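Local structure of type II restriction enzyme MspI (Moraxella sp., 1SA3) at residues E[131-137]-E[151-155]; E[182-186]-E[243-247]. The protein recognises the double-stranded DNA sequence 5'-CCGG-3' and cleaves it after the first cytosine, leaving terminal 5'-phosphates. All coordinates share one frame; numbering follows the deposited sequence.

Interactions 1 and 2 lie side by side, their centres about 12 Å apart, around the three-stranded antiparallel sheet of 127-131, 258-261 and 246-249: interaction 1 starts from one outer strand and interaction 2 runs into the other. They touch directly through Tyr131 OH, a probable hydrogen bond of 2.7 Å to Cys186 O, and through Ile136 CG2, which packs 3.6 Å from Phe182 CE1. His154 and Trp247 add an edge-to-face ring contact between them. The sodium site of Glu35, Asp84 and Asp99 belongs to neither contact. Both approach the DNA, however, with nearest atoms about 4 Å away: His154 packs on a phosphate and Asn246 on a cytosine base.

Interaction 1: E[131-137]-E[151-155]; sequences YDVETIC and IRKHQ
Val133 and Arg152 bring the two helices closest, their CA atoms 5.8 Å apart, as the first turn of helix 133-137 meets helix 151-155. The short axes approach to 10.5 Å and run roughly antiparallel, at 146°. Gln155 bridges the start of the first helix: its OE1 accepts from Val133 N at 2.7 Å, while its NE2 donates to Asp132 OD1 at 2.8 Å, reaching that oxygen from above the carboxylate plane. Asp132 is the N-cap, its other oxygen, OD2, accepting from Glu134 N at 3.1 Å. One amide thus uses both its ends, and the two bonds should fix its rotation. Gln155 spans the gap because CG stands anti to the backbone N (chi1 170°) and the chain continues extended. Next to these polar bonds Val133 divides its branches, CG2 lying 3.6 Å from Ile151 CG2 and CG1 resting against Arg152 NH1. At the outer side Glu134 OE2 forms a salt bridge with Arg152 NH2 (3.2 Å), in the guanidinium plane, with a second, weak bond from Arg152 NH1. Glu149 also pairs with Arg152 NE, and Lys148 with Glu134 OE1, extending the charge network. The contact closes a helical hairpin beside the small sheet: Ile136, Ile151 and Gln155 touch Met258 of strand 258-261, Ile151 also reaches helix 165-175, and Ile136 packs on helix 179-188.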
loop_
_atom_site.group_PDB
_atom_site.type_symbol
_atom_site.label_atom_id
_atom_site.label_comp_id
_atom_site.label_asym_id
_atom_site.label_seq_id
_atom_site.Cartn_x
_atom_site.Cartn_y
_atom_site.Cartn_z
ATOM N N TYR E 131 -7.054 0.347 -12.732
ATOM C CA TYR E 131 -8.155 1.266 -12.997
ATOM C C TYR E 131 -8.329 1.540 -14.476
ATOM O O TYR E 131 -7.407 1.358 -15.264
ATOM C CB TYR E 131 -7.906 2.635 -12.348
ATOM C CG TYR E 131 -7.539 2.668 -10.880
ATOM C CD1 TYR E 131 -6.227 2.919 -10.486
ATOM C CD2 TYR E 131 -8.512 2.537 -9.891
ATOM C CE1 TYR E 131 -5.888 3.051 -9.151
ATOM C CE2 TYR E 131 -8.178 2.667 -8.537
ATOM C CZ TYR E 131 -6.866 2.924 -8.182
ATOM O OH TYR E 131 -6.518 3.059 -6.863
ATOM N N ASP E 132 -9.518 2.012 -14.842
ATOM C CA ASP E 132 -9.763 2.398 -16.217
ATOM C C ASP E 132 -9.299 3.854 -16.274
ATOM O O ASP E 132 -9.368 4.570 -15.277
ATOM C CB ASP E 132 -11.248 2.339 -16.556
ATOM C CG ASP E 132 -11.531 2.873 -17.936
ATOM O OD1 ASP E 132 -11.143 2.205 -18.917
ATOM O OD2 ASP E 132 -12.121 3.972 -18.039
ATOM N N VAL E 133 -8.838 4.292 -17.439
ATOM C CA VAL E 133 -8.361 5.654 -17.607
ATOM C C VAL E 133 -9.345 6.723 -17.124
ATOM O O VAL E 133 -8.946 7.683 -16.472
ATOM C CB VAL E 133 -8.012 5.918 -19.095
ATOM C CG1 VAL E 133 -9.261 5.747 -19.955
ATOM C CG2 VAL E 133 -7.426 7.311 -19.261
ATOM N N GLU E 134 -10.628 6.568 -17.430
ATOM C CA GLU E 134 -11.615 7.577 -17.027
ATOM C C GLU E 134 -11.727 7.704 -15.507
ATOM O O GLU E 134 -11.944 8.795 -14.972
ATOM C CB GLU E 134 -12.986 7.239 -17.622
ATOM C CG GLU E 134 -13.053 7.278 -19.153
ATOM C CD GLU E 134 -12.894 8.681 -19.724
ATOM O OE1 GLU E 134 -13.010 9.663 -18.958
ATOM O OE2 GLU E 134 -12.661 8.803 -20.944
ATOM N N THR E 135 -11.579 6.583 -14.815
ATOM C CA THR E 135 -11.663 6.569 -13.363
ATOM C C THR E 135 -10.491 7.353 -12.776
ATOM O O THR E 135 -10.659 8.142 -11.844
ATOM C CB THR E 135 -11.643 5.127 -12.847
ATOM O OG1 THR E 135 -12.699 4.398 -13.480
ATOM C CG2 THR E 135 -11.839 5.079 -11.334
ATOM N N ILE E 136 -9.302 7.130 -13.327
ATOM C CA ILE E 136 -8.102 7.825 -12.870
ATOM C C ILE E 136 -8.233 9.335 -13.098
ATOM O O ILE E 136 -8.021 10.145 -12.187
ATOM C CB ILE E 136 -6.863 7.346 -13.646
ATOM C CG1 ILE E 136 -6.685 5.839 -13.461
ATOM C CG2 ILE E 136 -5.640 8.116 -13.186
ATOM C CD1 ILE E 136 -5.652 5.219 -14.384
ATOM N N CYS E 137 -8.571 9.708 -14.327
ATOM C CA CYS E 137 -8.707 11.113 -14.673
ATOM C C CYS E 137 -9.734 11.802 -13.784
ATOM O O CYS E 137 -9.520 12.928 -13.341
ATOM C CB CYS E 137 -9.071 11.250 -16.158
ATOM S SG CYS E 137 -7.677 10.836 -17.257
ATOM N N ILE E 151 -2.719 8.851 -21.852
ATOM C CA ILE E 151 -2.915 7.846 -20.819
ATOM C C ILE E 151 -3.768 6.723 -21.415
ATOM O O ILE E 151 -3.479 5.540 -21.215
ATOM C CB ILE E 151 -3.620 8.427 -19.574
ATOM C CG1 ILE E 151 -2.721 9.483 -18.924
ATOM C CG2 ILE E 151 -3.931 7.296 -18.578
ATOM C CD1 ILE E 151 -3.378 10.258 -17.781
ATOM N N ARG E 152 -4.815 7.090 -22.154
ATOM C CA ARG E 152 -5.688 6.093 -22.766
ATOM C C ARG E 152 -4.917 5.235 -23.763
ATOM O O ARG E 152 -5.195 4.047 -23.903
ATOM C CB ARG E 152 -6.869 6.756 -23.489
ATOM C CG ARG E 152 -7.983 5.780 -23.872
ATOM C CD ARG E 152 -8.893 6.322 -24.975
ATOM N NE ARG E 152 -9.471 7.624 -24.656
ATOM C CZ ARG E 152 -10.359 7.852 -23.690
ATOM N NH1 ARG E 152 -10.793 6.865 -22.922
ATOM N NH2 ARG E 152 -10.823 9.080 -23.498
ATOM N N LYS E 153 -3.964 5.838 -24.471
ATOM C CA LYS E 153 -3.167 5.099 -25.441
ATOM C C LYS E 153 -2.388 4.014 -24.711
ATOM O O LYS E 153 -2.274 2.888 -25.194
ATOM C CB LYS E 153 -2.180 6.017 -26.165
ATOM C CG LYS E 153 -1.273 5.269 -27.143
ATOM C CD LYS E 153 -0.314 6.204 -27.873
ATOM C CE LYS E 153 0.609 5.438 -28.820
ATOM N NZ LYS E 153 -0.153 4.607 -29.807
ATOM N N HIS E 154 -1.849 4.370 -23.549
ATOM C CA HIS E 154 -1.084 3.427 -22.739
ATOM C C HIS E 154 -2.010 2.283 -22.324
ATOM O O HIS E 154 -1.636 1.110 -22.386
ATOM C CB HIS E 154 -0.536 4.130 -21.498
ATOM C CG HIS E 154 0.616 3.418 -20.859
ATOM N ND1 HIS E 154 0.499 2.166 -20.297
ATOM C CD2 HIS E 154 1.913 3.779 -20.711
ATOM C CE1 HIS E 154 1.675 1.784 -19.833
ATOM N NE2 HIS E 154 2.551 2.745 -20.071
ATOM N N GLN E 155 -3.224 2.627 -21.904
ATOM C CA GLN E 155 -4.182 1.609 -21.498
ATOM C C GLN E 155 -4.490 0.680 -22.665
ATOM O O GLN E 155 -4.441 -0.542 -22.525
ATOM C CB GLN E 155 -5.472 2.262 -20.995
ATOM C CG GLN E 155 -6.636 1.295 -20.770
ATOM C CD GLN E 155 -7.782 1.932 -19.981
ATOM O OE1 GLN E 155 -7.628 2.270 -18.803
ATOM N NE2 GLN E 155 -8.930 2.101 -20.630
#

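Interaction 2: E[182-186]-E[243-247]; sequences FIRWC and TGLNW
Phe182 and the six-membered ring of Trp247 lie nearly parallel, their planes 9° apart, but are slid so far that they barely overlap, with centroids 5.3 Å apart. The closest approach is between neighbouring corners, Phe182 CZ standing 3.4 Å from Trp247 CZ2, with CE2 beside it also near the indole. Leu245 CD1 comes to the edge of the Phe182 ring, near its plane and 4.3 Å from CD2, whereas Thr243 CG2 approaches the same CD2 obliquely at 3.6 Å. A chi1 of -167°, which turns CG away from the backbone N, brings the Phe182 ring to the indole. Phe241 and Phe260 also meet that indole edge-to-face. Ile183 slides past Thr243, its CD1 against Thr243 O, and Leu245 CD1 also packs on Cys186 CB. Thr243 OG1 organises the opposing segment: it accepts from Leu245 N at 3.3 Å, making an ST turn, and from Trp247 NE1 at 3.2 Å, while also bonding to Gly240 O. The hydroxyl thereby ties the indole to the turn and satisfies a buried N-H. Cohesion between helix 179-188 and the approach to strand 246-249 is therefore mainly apolar and aromatic, whereas the polar bonds act within 243-247 and shape the surface that the helix packs on.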
loop_
_atom_site.group_PDB
_atom_site.type_symbol
_atom_site.label_atom_id
_atom_site.label_comp_id
_atom_site.label_asym_id
_atom_site.label_seq_id
_atom_site.Cartn_x
_atom_site.Cartn_y
_atom_site.Cartn_z
ATOM N N PHE E 182 -1.843 12.265 -8.611
ATOM C CA PHE E 182 -1.877 10.969 -9.289
ATOM C C PHE E 182 -1.424 9.851 -8.345
ATOM O O PHE E 182 -2.097 8.828 -8.202
ATOM C CB PHE E 182 -0.962 10.996 -10.519
ATOM C CG PHE E 182 -1.158 9.831 -11.461
ATOM C CD1 PHE E 182 -2.009 9.943 -12.555
ATOM C CD2 PHE E 182 -0.459 8.641 -11.279
ATOM C CE1 PHE E 182 -2.160 8.892 -13.467
ATOM C CE2 PHE E 182 -0.603 7.584 -12.183
ATOM C CZ PHE E 182 -1.458 7.714 -13.284
ATOM N N ILE E 183 -0.283 10.047 -7.694
ATOM C CA ILE E 183 0.239 9.035 -6.785
ATOM C C ILE E 183 -0.668 8.817 -5.581
ATOM O O ILE E 183 -1.021 7.686 -5.255
ATOM C CB ILE E 183 1.637 9.408 -6.268
ATOM C CG1 ILE E 183 2.603 9.562 -7.442
ATOM C CG2 ILE E 183 2.140 8.321 -5.330
ATOM C CD1 ILE E 183 3.871 10.302 -7.101
ATOM N N ARG E 184 -1.037 9.905 -4.918
ATOM C CA ARG E 184 -1.891 9.813 -3.739
ATOM C C ARG E 184 -3.227 9.150 -4.070
ATOM O O ARG E 184 -3.711 8.305 -3.315
ATOM C CB ARG E 184 -2.116 11.213 -3.147
ATOM C CG ARG E 184 -2.808 11.231 -1.798
ATOM C CD ARG E 184 -2.913 12.662 -1.261
ATOM N NE ARG E 184 -1.604 13.256 -1.001
ATOM C CZ ARG E 184 -0.869 13.024 0.081
ATOM N NH1 ARG E 184 -1.310 12.206 1.026
ATOM N NH2 ARG E 184 0.313 13.618 0.225
ATOM N N TRP E 185 -3.820 9.508 -5.206
ATOM C CA TRP E 185 -5.099 8.915 -5.570
ATOM C C TRP E 185 -4.967 7.427 -5.905
ATOM O O TRP E 185 -5.823 6.626 -5.538
ATOM C CB TRP E 185 -5.726 9.652 -6.755
ATOM C CG TRP E 185 -7.064 9.103 -7.103
ATOM C CD1 TRP E 185 -8.265 9.459 -6.561
ATOM C CD2 TRP E 185 -7.335 8.034 -8.012
ATOM N NE1 TRP E 185 -9.268 8.675 -7.076
ATOM C CE2 TRP E 185 -8.725 7.791 -7.969
ATOM C CE3 TRP E 185 -6.537 7.255 -8.859
ATOM C CZ2 TRP E 185 -9.337 6.795 -8.742
ATOM C CZ3 TRP E 185 -7.142 6.267 -9.626
ATOM C CH2 TRP E 185 -8.531 6.046 -9.561
ATOM N N CYS E 186 -3.895 7.058 -6.598
ATOM C CA CYS E 186 -3.685 5.660 -6.957
ATOM C C CYS E 186 -3.596 4.735 -5.743
ATOM O O CYS E 186 -4.142 3.633 -5.764
ATOM C CB CYS E 186 -2.410 5.497 -7.789
ATOM S SG CYS E 186 -2.625 5.852 -9.540
ATOM N N THR E 243 5.910 9.865 -12.218
ATOM C CA THR E 243 5.155 9.491 -11.020
ATOM C C THR E 243 5.904 8.530 -10.106
ATOM O O THR E 243 5.561 8.407 -8.934
ATOM C CB THR E 243 3.818 8.799 -11.354
ATOM O OG1 THR E 243 4.080 7.615 -12.113
ATOM C CG2 THR E 243 2.902 9.722 -12.125
ATOM N N GLY E 244 6.905 7.836 -10.635
ATOM C CA GLY E 244 7.644 6.895 -9.811
ATOM C C GLY E 244 6.920 5.563 -9.649
ATOM O O GLY E 244 7.400 4.647 -8.977
ATOM N N LEU E 245 5.741 5.466 -10.248
ATOM C CA LEU E 245 4.968 4.233 -10.203
ATOM C C LEU E 245 5.282 3.505 -11.503
ATOM O O LEU E 245 5.674 4.136 -12.488
ATOM C CB LEU E 245 3.469 4.543 -10.147
ATOM C CG LEU E 245 2.972 5.297 -8.912
ATOM C CD1 LEU E 245 1.480 5.571 -9.059
ATOM C CD2 LEU E 245 3.247 4.473 -7.660
ATOM N N ASN E 246 5.122 2.189 -11.510
ATOM C CA ASN E 246 5.366 1.421 -12.722
ATOM C C ASN E 246 4.021 1.210 -13.397
ATOM O O ASN E 246 3.118 0.608 -12.811
ATOM C CB ASN E 246 6.000 0.071 -12.393
ATOM C CG ASN E 246 7.248 0.210 -11.544
ATOM O OD1 ASN E 246 7.174 0.385 -10.329
ATOM N ND2 ASN E 246 8.402 0.150 -12.187
ATOM N N TRP E 247 3.884 1.728 -14.617
ATOM C CA TRP E 247 2.647 1.600 -15.383
ATOM C C TRP E 247 2.635 0.325 -16.229
ATOM O O TRP E 247 3.550 0.086 -17.014
ATOM C CB TRP E 247 2.483 2.794 -16.336
ATOM C CG TRP E 247 2.266 4.130 -15.683
ATOM C CD1 TRP E 247 2.736 4.545 -14.478
ATOM C CD2 TRP E 247 1.575 5.254 -16.257
ATOM N NE1 TRP E 247 2.387 5.862 -14.259
ATOM C CE2 TRP E 247 1.673 6.319 -15.338
ATOM C CE3 TRP E 247 0.888 5.457 -17.463
ATOM C CZ2 TRP E 247 1.109 7.576 -15.583
ATOM C CZ3 TRP E 247 0.325 6.713 -17.709
ATOM C CH2 TRP E 247 0.442 7.754 -16.768
#